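Local structure of xylose isomerase domain protein TIM barrel (Planctomyces limnophilus, 3TVA) at residues 64-76 against 107-121. The protein binds a magnesium ion in a TIM barrel of the xylose isomerase-like family and is probably an isomerase. Sequence-based numbering, arbitrary orientation.
Sequences GIQVTVIFGGFDG and ISDFASWVGCPAIGL
Phe71 lays its ring flat over the backbone of Gly120, a CH-pi contact in which Gly120 CA stands 4.0 Å from the ring centroid and only 6° off the ring normal. The two residues sit on neighbouring parallel strands of a TIM barrel, 66-71 and 118-121, joined by a beta-alpha-beta crossover through helix 97-114. Gly120 has no side chain, so the ring can come down directly on its backbone. Phe71 points into the barrel, where its ring also meets His211 and touches Glu158, two of the magnesium ligands, so the Phe71 ring lines the metal pocket. Beside it on the same face, Val69 CG1 rests on the backbone between Ile119 and Gly120.

Ile70 faces the other way, toward the helix that packs on the outside of the barrel. Its CG2, anti to the backbone N, meets Ile107 CG2, while CG1, beside that N (chi1 -67°), carries CD1 deeper along the helix. There CD1 lies 3.7 Å from Ala111 CB and touches the edge of the Phe110 ring, with Val114 and Cys116 closing round it. Positive phi at Gly115 ends the helix in a Schellman motif, with Cys116 N bonded to Ala111 O, and turns the chain back toward the sheet. Cys116 SG then reaches Val67 CG1 at 4.0 Å, just before strand 118-121 begins.

Three backbone hydrogen bonds join the strands. Ile70 N donates to Ala118 O, and Ile70 O accepts from Gly120 N. Farther along, Gly72 N meets Gly120 O at 2.7 Å, almost straight at 172°.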
# COMPACT_ATOMS: atom_id res chain seq x y z
N GLY A 64 -9.64 8.52 -18.30
CA GLY A 64 -8.68 9.55 -17.91
C GLY A 64 -7.93 9.24 -16.62
O GLY A 64 -7.55 10.15 -15.87
N ILE A 65 -7.69 7.96 -16.35
CA ILE A 65 -7.10 7.58 -15.08
C ILE A 65 -5.75 6.89 -15.24
O ILE A 65 -5.61 5.94 -16.02
CB ILE A 65 -8.04 6.65 -14.28
CG1 ILE A 65 -9.25 7.43 -13.75
CG2 ILE A 65 -7.28 5.96 -13.15
CD1 ILE A 65 -10.31 6.55 -13.11
N GLN A 66 -4.76 7.37 -14.49
CA GLN A 66 -3.43 6.77 -14.47
C GLN A 66 -3.28 5.79 -13.30
O GLN A 66 -3.60 6.11 -12.16
CB GLN A 66 -2.37 7.88 -14.39
CG GLN A 66 -0.93 7.38 -14.43
CD GLN A 66 0.08 8.48 -14.02
OE1 GLN A 66 -0.29 9.64 -13.78
NE2 GLN A 66 1.35 8.10 -13.91
N VAL A 67 -2.76 4.59 -13.59
CA VAL A 67 -2.55 3.56 -12.57
C VAL A 67 -1.12 3.65 -12.06
O VAL A 67 -0.18 3.47 -12.82
CB VAL A 67 -2.75 2.15 -13.18
CG1 VAL A 67 -2.56 1.07 -12.11
CG2 VAL A 67 -4.13 2.06 -13.83
N THR A 68 -0.96 4.06 -10.81
CA THR A 68 0.34 4.27 -10.19
C THR A 68 1.03 3.06 -9.54
O THR A 68 2.24 2.94 -9.58
CB THR A 68 0.30 5.48 -9.24
OG1 THR A 68 -0.62 5.22 -8.18
CG2 THR A 68 -0.16 6.73 -10.01
N VAL A 69 0.25 2.19 -8.91
CA VAL A 69 0.79 0.99 -8.27
C VAL A 69 -0.24 -0.13 -8.40
O VAL A 69 -1.44 0.11 -8.29
CB VAL A 69 1.08 1.19 -6.74
CG1 VAL A 69 1.74 -0.05 -6.16
CG2 VAL A 69 1.96 2.43 -6.44
N ILE A 70 0.23 -1.35 -8.63
CA ILE A 70 -0.64 -2.52 -8.56
C ILE A 70 -0.26 -3.39 -7.37
O ILE A 70 0.88 -3.83 -7.25
CB ILE A 70 -0.63 -3.32 -9.89
CG1 ILE A 70 -1.29 -2.46 -10.99
CG2 ILE A 70 -1.36 -4.65 -9.70
CD1 ILE A 70 -1.17 -3.00 -12.40
N PHE A 71 -1.21 -3.64 -6.47
CA PHE A 71 -0.92 -4.30 -5.20
C PHE A 71 -1.17 -5.79 -5.24
O PHE A 71 -2.18 -6.24 -5.77
CB PHE A 71 -1.75 -3.66 -4.07
CG PHE A 71 -0.94 -2.79 -3.14
CD1 PHE A 71 -0.70 -1.46 -3.45
CD2 PHE A 71 -0.40 -3.31 -1.98
CE1 PHE A 71 0.07 -0.66 -2.61
CE2 PHE A 71 0.36 -2.52 -1.14
CZ PHE A 71 0.59 -1.19 -1.45
N GLY A 72 -0.25 -6.57 -4.68
CA GLY A 72 -0.50 -7.99 -4.50
C GLY A 72 -1.40 -8.28 -3.31
O GLY A 72 -1.47 -7.51 -2.35
N GLY A 73 -2.10 -9.40 -3.39
CA GLY A 73 -2.89 -9.93 -2.29
C GLY A 73 -3.11 -11.38 -2.69
O GLY A 73 -3.10 -11.69 -3.88
N PHE A 74 -3.33 -12.26 -1.72
CA PHE A 74 -3.26 -13.68 -2.01
C PHE A 74 -4.32 -14.45 -1.26
O PHE A 74 -4.80 -14.00 -0.22
CB PHE A 74 -1.89 -14.24 -1.62
CG PHE A 74 -0.73 -13.38 -2.04
CD1 PHE A 74 -0.27 -13.42 -3.35
CD2 PHE A 74 -0.11 -12.54 -1.14
CE1 PHE A 74 0.81 -12.63 -3.75
CE2 PHE A 74 0.96 -11.74 -1.53
CZ PHE A 74 1.42 -11.79 -2.84
N ASP A 75 -4.68 -15.61 -1.79
CA ASP A 75 -5.62 -16.50 -1.12
C ASP A 75 -4.99 -17.01 0.18
O ASP A 75 -3.78 -17.24 0.25
CB ASP A 75 -6.00 -17.67 -2.03
CG ASP A 75 -6.84 -17.23 -3.22
OD1 ASP A 75 -6.51 -17.62 -4.36
OD2 ASP A 75 -7.83 -16.50 -3.01
N GLY A 76 -5.82 -17.16 1.20
CA GLY A 76 -5.39 -17.66 2.49
C GLY A 76 -4.84 -16.59 3.42
O GLY A 76 -4.39 -16.89 4.52
N ILE A 107 1.89 -10.90 -11.13
CA ILE A 107 1.34 -9.56 -10.93
C ILE A 107 2.29 -8.52 -11.55
O ILE A 107 1.84 -7.56 -12.18
CB ILE A 107 1.02 -9.30 -9.44
CG1 ILE A 107 -0.24 -10.09 -9.05
CG2 ILE A 107 0.82 -7.81 -9.17
CD1 ILE A 107 -0.37 -10.32 -7.55
N SER A 108 3.59 -8.75 -11.40
CA SER A 108 4.60 -7.93 -12.09
C SER A 108 4.43 -7.99 -13.62
O SER A 108 4.48 -6.95 -14.28
CB SER A 108 6.01 -8.37 -11.68
OG SER A 108 7.01 -7.67 -12.42
N ASP A 109 4.23 -9.19 -14.17
CA ASP A 109 3.93 -9.34 -15.60
C ASP A 109 2.67 -8.55 -16.01
O ASP A 109 2.67 -7.82 -16.99
CB ASP A 109 3.75 -10.83 -15.98
CG ASP A 109 5.02 -11.65 -15.78
OD1 ASP A 109 6.12 -11.05 -15.66
OD2 ASP A 109 4.92 -12.90 -15.73
N PHE A 110 1.61 -8.68 -15.23
CA PHE A 110 0.36 -7.96 -15.48
C PHE A 110 0.56 -6.44 -15.44
O PHE A 110 0.08 -5.71 -16.33
CB PHE A 110 -0.69 -8.39 -14.45
CG PHE A 110 -2.02 -7.68 -14.59
CD1 PHE A 110 -2.30 -6.55 -13.84
CD2 PHE A 110 -3.00 -8.18 -15.45
CE1 PHE A 110 -3.53 -5.90 -13.95
CE2 PHE A 110 -4.23 -7.54 -15.57
CZ PHE A 110 -4.49 -6.39 -14.82
N ALA A 111 1.27 -5.96 -14.42
CA ALA A 111 1.56 -4.52 -14.30
C ALA A 111 2.37 -4.00 -15.51
O ALA A 111 2.15 -2.89 -15.99
CB ALA A 111 2.32 -4.23 -13.00
N SER A 112 3.29 -4.82 -16.00
CA SER A 112 4.05 -4.46 -17.20
C SER A 112 3.17 -4.32 -18.46
O SER A 112 3.31 -3.38 -19.22
CB SER A 112 5.16 -5.49 -17.44
OG SER A 112 5.90 -5.16 -18.59
N TRP A 113 2.24 -5.26 -18.66
CA TRP A 113 1.29 -5.17 -19.76
C TRP A 113 0.36 -3.96 -19.63
O TRP A 113 -0.01 -3.33 -20.61
CB TRP A 113 0.48 -6.46 -19.83
CG TRP A 113 1.28 -7.69 -20.16
CD1 TRP A 113 2.32 -7.78 -21.05
CD2 TRP A 113 1.09 -9.01 -19.62
NE1 TRP A 113 2.79 -9.07 -21.09
CE2 TRP A 113 2.06 -9.85 -20.22
CE3 TRP A 113 0.20 -9.57 -18.69
CZ2 TRP A 113 2.16 -11.22 -19.92
CZ3 TRP A 113 0.31 -10.93 -18.39
CH2 TRP A 113 1.28 -11.74 -19.01
N VAL A 114 0.01 -3.62 -18.39
CA VAL A 114 -0.83 -2.46 -18.10
C VAL A 114 -0.06 -1.15 -18.31
O VAL A 114 -0.65 -0.13 -18.65
CB VAL A 114 -1.41 -2.55 -16.66
CG1 VAL A 114 -1.97 -1.22 -16.19
CG2 VAL A 114 -2.50 -3.63 -16.60
N GLY A 115 1.26 -1.19 -18.12
CA GLY A 115 2.07 0.01 -18.24
C GLY A 115 2.30 0.70 -16.90
O GLY A 115 2.66 1.88 -16.85
N CYS A 116 2.08 -0.03 -15.81
CA CYS A 116 2.26 0.53 -14.47
C CYS A 116 3.67 0.24 -13.93
O CYS A 116 4.10 -0.91 -13.88
CB CYS A 116 1.22 -0.08 -13.52
SG CYS A 116 1.38 0.45 -11.82
N PRO A 117 4.41 1.30 -13.54
CA PRO A 117 5.82 1.31 -13.10
C PRO A 117 6.08 0.63 -11.75
O PRO A 117 7.25 0.49 -11.35
CB PRO A 117 6.18 2.80 -13.09
CG PRO A 117 4.89 3.47 -12.74
CD PRO A 117 3.80 2.65 -13.43
N ALA A 118 5.04 0.32 -11.00
CA ALA A 118 5.26 -0.17 -9.65
C ALA A 118 4.26 -1.21 -9.18
O ALA A 118 3.09 -1.18 -9.55
CB ALA A 118 5.28 1.02 -8.66
N ILE A 119 4.75 -2.15 -8.37
CA ILE A 119 3.88 -3.09 -7.69
C ILE A 119 4.07 -2.96 -6.19
O ILE A 119 5.11 -2.48 -5.73
CB ILE A 119 4.14 -4.56 -8.13
CG1 ILE A 119 5.58 -4.96 -7.86
CG2 ILE A 119 3.76 -4.77 -9.61
CD1 ILE A 119 5.92 -6.35 -8.42
N GLY A 120 3.13 -3.45 -5.41
CA GLY A 120 3.26 -3.26 -3.98
C GLY A 120 2.75 -4.47 -3.25
O GLY A 120 1.99 -5.27 -3.79
N LEU A 121 3.28 -4.63 -2.04
CA LEU A 121 3.14 -5.85 -1.27
C LEU A 121 3.24 -5.55 0.23
O LEU A 121 4.17 -4.85 0.64
CB LEU A 121 4.32 -6.75 -1.67
CG LEU A 121 4.79 -7.96 -0.85
CD1 LEU A 121 3.90 -9.17 -1.11
CD2 LEU A 121 6.23 -8.27 -1.21